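PDB 6F2P: paenibacillus xanthan lyase from Paenibacillus, which cleaves the polysaccharide xanthan as a family 8 polysaccharide lyase, probably by beta-elimination. Local coordinates for residues A[130-142]-A[173-186]. Residues are numbered along the deposited sequence; the frame is centred on the assembly and turned at random.
Sequences GPMALNDIVALMY and WESQVIAISGILNK. With CA (calcium ion), chain F.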
loop_
_atom_site.group_PDB
_atom_site.type_symbol
_atom_site.label_atom_id
_atom_site.label_comp_id
_atom_site.label_asym_id
_atom_site.label_seq_id
_atom_site.Cartn_x
_atom_site.Cartn_y
_atom_site.Cartn_z
ATOM N N GLY A 130 8.471 36.928 5.925
ATOM C CA GLY A 130 9.137 38.206 5.788
ATOM C C GLY A 130 10.473 38.138 5.076
ATOM O O GLY A 130 10.660 38.818 4.056
ATOM N N PRO A 131 11.416 37.337 5.609
ATOM C CA PRO A 131 12.739 37.211 4.977
ATOM C C PRO A 131 12.639 36.802 3.506
ATOM O O PRO A 131 13.378 37.311 2.658
ATOM C CB PRO A 131 13.406 36.105 5.799
ATOM C CG PRO A 131 12.782 36.224 7.145
ATOM C CD PRO A 131 11.339 36.576 6.871
ATOM N N MET A 132 11.711 35.904 3.205
ATOM C CA MET A 132 11.528 35.416 1.842
ATOM C C MET A 132 11.197 36.562 0.902
ATOM O O MET A 132 11.738 36.655 -0.195
ATOM C CB MET A 132 10.391 34.398 1.804
ATOM C CG MET A 132 10.422 33.456 0.635
ATOM S SD MET A 132 10.737 31.772 1.189
ATOM C CE MET A 132 10.512 30.905 -0.357
ATOM N N ALA A 133 10.292 37.432 1.339
ATOM C CA ALA A 133 9.858 38.543 0.511
ATOM C C ALA A 133 10.912 39.650 0.518
ATOM O O ALA A 133 11.151 40.303 -0.500
ATOM C CB ALA A 133 8.503 39.060 0.988
ATOM N N LEU A 134 11.546 39.850 1.670
ATOM C CA LEU A 134 12.639 40.808 1.777
ATOM C C LEU A 134 13.821 40.392 0.892
ATOM O O LEU A 134 14.407 41.236 0.211
ATOM C CB LEU A 134 13.068 40.983 3.237
ATOM C CG LEU A 134 14.155 42.016 3.536
ATOM C CD1 LEU A 134 13.897 43.313 2.809
ATOM C CD2 LEU A 134 14.268 42.260 5.036
ATOM N N ASN A 135 14.155 39.100 0.891
ATOM C CA ASN A 135 15.189 38.577 -0.001
ATOM C C ASN A 135 14.901 38.923 -1.451
ATOM O O ASN A 135 15.784 39.330 -2.203
ATOM C CB ASN A 135 15.302 37.058 0.113
ATOM C CG ASN A 135 16.237 36.629 1.208
ATOM O OD1 ASN A 135 17.128 37.383 1.604
ATOM N ND2 ASN A 135 16.043 35.403 1.714
ATOM N N ASP A 136 13.648 38.753 -1.844
ATOM C CA ASP A 136 13.268 38.976 -3.226
ATOM C C ASP A 136 13.355 40.453 -3.603
ATOM O O ASP A 136 13.878 40.793 -4.663
ATOM C CB ASP A 136 11.875 38.407 -3.492
ATOM C CG ASP A 136 11.846 36.890 -3.409
ATOM O OD1 ASP A 136 12.921 36.283 -3.186
ATOM O OD2 ASP A 136 10.758 36.307 -3.582
ATOM N N ILE A 137 12.856 41.321 -2.726
ATOM C CA ILE A 137 12.964 42.754 -2.929
ATOM C C ILE A 137 14.416 43.146 -3.130
ATOM O O ILE A 137 14.766 43.756 -4.144
ATOM C CB ILE A 137 12.406 43.538 -1.737
ATOM C CG1 ILE A 137 10.903 43.296 -1.613
ATOM C CG2 ILE A 137 12.706 45.040 -1.888
ATOM C CD1 ILE A 137 10.340 43.715 -0.282
ATOM N N VAL A 138 15.257 42.776 -2.169
ATOM C CA VAL A 138 16.677 43.085 -2.234
ATOM C C VAL A 138 17.322 42.542 -3.510
ATOM O O VAL A 138 18.210 43.173 -4.077
ATOM C CB VAL A 138 17.417 42.563 -0.996
ATOM C CG1 VAL A 138 18.922 42.756 -1.143
ATOM C CG2 VAL A 138 16.905 43.277 0.255
ATOM N N ALA A 139 16.869 41.388 -3.980
ATOM C CA ALA A 139 17.426 40.834 -5.209
ATOM C C ALA A 139 17.165 41.776 -6.382
ATOM O O ALA A 139 18.067 42.088 -7.161
ATOM C CB ALA A 139 16.862 39.443 -5.485
ATOM N N LEU A 140 15.929 42.249 -6.485
ATOM C CA LEU A 140 15.546 43.140 -7.569
ATOM C C LEU A 140 16.208 44.513 -7.457
ATOM O O LEU A 140 16.614 45.096 -8.457
ATOM C CB LEU A 140 14.026 43.312 -7.587
ATOM C CG LEU A 140 13.196 42.050 -7.802
ATOM C CD1 LEU A 140 11.721 42.353 -7.637
ATOM C CD2 LEU A 140 13.471 41.453 -9.180
ATOM N N MET A 141 16.313 45.021 -6.234
ATOM C CA MET A 141 16.666 46.415 -6.007
ATOM C C MET A 141 18.145 46.611 -5.667
ATOM O O MET A 141 18.588 47.734 -5.388
ATOM C CB MET A 141 15.807 46.971 -4.874
ATOM C CG MET A 141 14.311 46.911 -5.128
ATOM S SD MET A 141 13.776 48.042 -6.425
ATOM C CE MET A 141 14.335 49.602 -5.729
ATOM N N TYR A 142 18.895 45.514 -5.702
ATOM C CA TYR A 142 20.287 45.464 -5.257
ATOM C C TYR A 142 21.170 46.635 -5.712
ATOM O O TYR A 142 21.804 47.310 -4.896
ATOM C CB TYR A 142 20.904 44.147 -5.721
ATOM C CG TYR A 142 22.111 43.719 -4.928
ATOM C CD1 TYR A 142 21.965 43.064 -3.716
ATOM C CD2 TYR A 142 23.396 43.955 -5.398
ATOM C CE1 TYR A 142 23.072 42.658 -2.981
ATOM C CE2 TYR A 142 24.511 43.553 -4.670
ATOM C CZ TYR A 142 24.342 42.908 -3.463
ATOM O OH TYR A 142 25.444 42.505 -2.737
ATOM N N TRP A 173 12.048 26.010 3.622
ATOM C CA TRP A 173 11.971 27.460 3.621
ATOM C C TRP A 173 13.106 28.082 4.407
ATOM O O TRP A 173 13.619 29.134 4.028
ATOM C CB TRP A 173 10.634 27.917 4.171
ATOM C CG TRP A 173 9.521 27.462 3.321
ATOM C CD1 TRP A 173 9.545 27.288 1.970
ATOM C CD2 TRP A 173 8.211 27.090 3.754
ATOM N NE1 TRP A 173 8.326 26.840 1.529
ATOM C CE2 TRP A 173 7.487 26.710 2.606
ATOM C CE3 TRP A 173 7.576 27.047 5.006
ATOM C CZ2 TRP A 173 6.152 26.295 2.667
ATOM C CZ3 TRP A 173 6.248 26.628 5.067
ATOM C CH2 TRP A 173 5.554 26.259 3.903
ATOM N N GLU A 174 13.483 27.444 5.508
ATOM C CA GLU A 174 14.679 27.850 6.233
ATOM C C GLU A 174 15.834 27.891 5.248
ATOM O O GLU A 174 16.571 28.880 5.168
ATOM C CB GLU A 174 15.004 26.856 7.349
ATOM C CG GLU A 174 14.220 27.026 8.629
ATOM C CD GLU A 174 14.591 25.977 9.664
ATOM O OE1 GLU A 174 14.549 24.774 9.339
ATOM O OE2 GLU A 174 14.937 26.348 10.801
ATOM N N SER A 175 15.952 26.813 4.477
ATOM C CA SER A 175 17.080 26.625 3.577
ATOM C C SER A 175 17.075 27.645 2.463
ATOM O O SER A 175 18.115 28.220 2.175
ATOM C CB SER A 175 17.101 25.201 2.999
ATOM O OG SER A 175 17.067 24.236 4.035
ATOM N N GLN A 176 15.922 27.864 1.828
ATOM C CA GLN A 176 15.808 28.914 0.808
ATOM C C GLN A 176 16.190 30.291 1.355
ATOM O O GLN A 176 16.965 31.010 0.741
ATOM C CB GLN A 176 14.395 28.978 0.215
ATOM C CG GLN A 176 14.033 27.807 -0.688
ATOM C CD GLN A 176 12.578 27.828 -1.139
ATOM O OE1 GLN A 176 12.287 27.777 -2.336
ATOM N NE2 GLN A 176 11.656 27.894 -0.178
ATOM N N VAL A 177 15.637 30.642 2.513
ATOM C CA VAL A 177 15.853 31.941 3.110
ATOM C C VAL A 177 17.322 32.123 3.409
ATOM O O VAL A 177 17.922 33.161 3.101
ATOM C CB VAL A 177 15.043 32.098 4.408
ATOM C CG1 VAL A 177 15.613 33.203 5.251
ATOM C CG2 VAL A 177 13.582 32.395 4.077
ATOM N N ILE A 178 17.906 31.086 3.990
ATOM C CA ILE A 178 19.315 31.120 4.351
ATOM C C ILE A 178 20.212 31.186 3.118
ATOM O O ILE A 178 21.151 31.974 3.067
ATOM C CB ILE A 178 19.671 29.940 5.258
ATOM C CG1 ILE A 178 19.163 30.235 6.665
ATOM C CG2 ILE A 178 21.159 29.695 5.267
ATOM C CD1 ILE A 178 19.250 29.078 7.601
ATOM N N ALA A 179 19.896 30.387 2.109
ATOM C CA ALA A 179 20.665 30.390 0.877
ATOM C C ALA A 179 20.591 31.733 0.169
ATOM O O ALA A 179 21.601 32.255 -0.293
ATOM C CB ALA A 179 20.177 29.292 -0.039
ATOM N N ILE A 180 19.403 32.308 0.074
ATOM C CA ILE A 180 19.284 33.529 -0.712
ATOM C C ILE A 180 19.910 34.711 0.024
ATOM O O ILE A 180 20.589 35.534 -0.589
ATOM C CB ILE A 180 17.842 33.832 -1.138
ATOM C CG1 ILE A 180 17.258 32.645 -1.914
ATOM C CG2 ILE A 180 17.792 35.108 -1.992
ATOM C CD1 ILE A 180 18.204 32.044 -2.902
ATOM N N SER A 181 19.720 34.785 1.338
ATOM C CA SER A 181 20.383 35.840 2.085
ATOM C C SER A 181 21.908 35.714 1.949
ATOM O O SER A 181 22.600 36.711 1.745
ATOM C CB SER A 181 19.919 35.903 3.549
ATOM O OG SER A 181 20.033 34.656 4.220
ATOM N N GLY A 182 22.420 34.487 2.007
ATOM C CA GLY A 182 23.840 34.254 1.812
ATOM C C GLY A 182 24.345 34.818 0.495
ATOM O O GLY A 182 25.369 35.491 0.454
ATOM N N ILE A 183 23.627 34.538 -0.586
ATOM C CA ILE A 183 23.993 35.036 -1.903
ATOM C C ILE A 183 23.982 36.565 -1.949
ATOM O O ILE A 183 24.917 37.196 -2.454
ATOM C CB ILE A 183 23.025 34.497 -2.954
ATOM C CG1 ILE A 183 23.225 32.989 -3.114
ATOM C CG2 ILE A 183 23.212 35.220 -4.276
ATOM C CD1 ILE A 183 22.406 32.364 -4.216
ATOM N N LEU A 184 22.916 37.153 -1.416
ATOM C CA LEU A 184 22.779 38.597 -1.384
ATOM C C LEU A 184 23.835 39.243 -0.494
ATOM O O LEU A 184 24.339 40.325 -0.809
ATOM C CB LEU A 184 21.382 38.993 -0.906
ATOM C CG LEU A 184 20.234 38.574 -1.818
ATOM C CD1 LEU A 184 18.916 38.995 -1.206
ATOM C CD2 LEU A 184 20.403 39.153 -3.216
ATOM N N ASN A 185 24.169 38.576 0.612
ATOM C CA ASN A 185 25.129 39.125 1.563
ATOM C C ASN A 185 26.561 38.667 1.299
ATOM O O ASN A 185 27.468 38.946 2.087
ATOM C CB ASN A 185 24.741 38.774 2.994
ATOM C CG ASN A 185 25.418 39.669 4.008
ATOM O OD1 ASN A 185 25.592 40.861 3.765
ATOM N ND2 ASN A 185 25.835 39.093 5.134
ATOM N N LYS A 186 26.751 37.960 0.187
ATOM C CA LYS A 186 28.070 37.467 -0.220
ATOM C C LYS A 186 28.775 36.692 0.901
ATOM O O LYS A 186 29.920 36.967 1.250
ATOM C CB LYS A 186 28.927 38.620 -0.767
ATOM C CG LYS A 186 28.254 39.321 -1.942
ATOM C CD LYS A 186 29.199 40.114 -2.835
ATOM C CE LYS A 186 28.445 40.604 -4.070
ATOM N NZ LYS A 186 29.284 41.223 -5.137
HETATM CA CA CA F . 15.717 28.533 11.692
HETATM O O HOH W 1 17.489 28.994 13.340
HETATM O O HOH W 2 13.179 28.623 11.460
HETATM O O HOH W 3 14.978 30.450 13.041
HETATM O O HOH W 4 15.050 27.625 13.715
#
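Asn135 and Tyr142 make the two hydrogen bonds that join segment 130-142 to segment 173-186, each spending a side-chain donor on a backbone carbonyl. Asn135 ND2 reaches Val177 O at 3.2 Å, with an N-H...O angle of 142°; it meets a lone pair in the carbonyl plane, in addition to the helical bond that Ser181 N gives the same oxygen. Further along, Tyr142 OH donates to Leu184 O over 3.1 Å. The ring of Tyr142 swings out to this helix end with CG anti to the backbone N (chi1 -158°) and receives that oxygen at its edge, near the ring plane.

Knob-into-hole packing surrounds the first bond: Asn135 sits among Val177, Ile180, Ser181 and Leu184, its CB 3.8 Å from Ile180 CG2. With an alanine in its place, the hollow between these four residues would probably be left partly unfilled, and Val177 O would lose the bond reaching it from the other helix.

Apolar contacts flank the knob. Pro131 CB meets Val177 CG1 at 3.7 Å, while Leu184 CD1 lies 3.8 Å from Val138 CG1 and its other branch, CD2, approaches Ala139. Met132, bent at chi2, passes its sulfur by Val177 CG2; that sulfur stands 5.3 Å from the centroid of the five-membered Trp173 ring, an oblique Met-aromatic contact.

The short helical segments run in broadly the same direction, their axes crossing at 30° with a closest approach of 9.4 Å. Glu174, in the second helix, binds calcium together with Gln161, Ser163 and waters, whereas Lys186, the C-prime residue of the Schellman motif closing that helix, forms a salt bridge with Asp7. Within the N-terminal alpha-helical domain, helix 147-160 packs against Pro131, Asn135 and Tyr142, and helix 4-18 against Ile180 and Leu184.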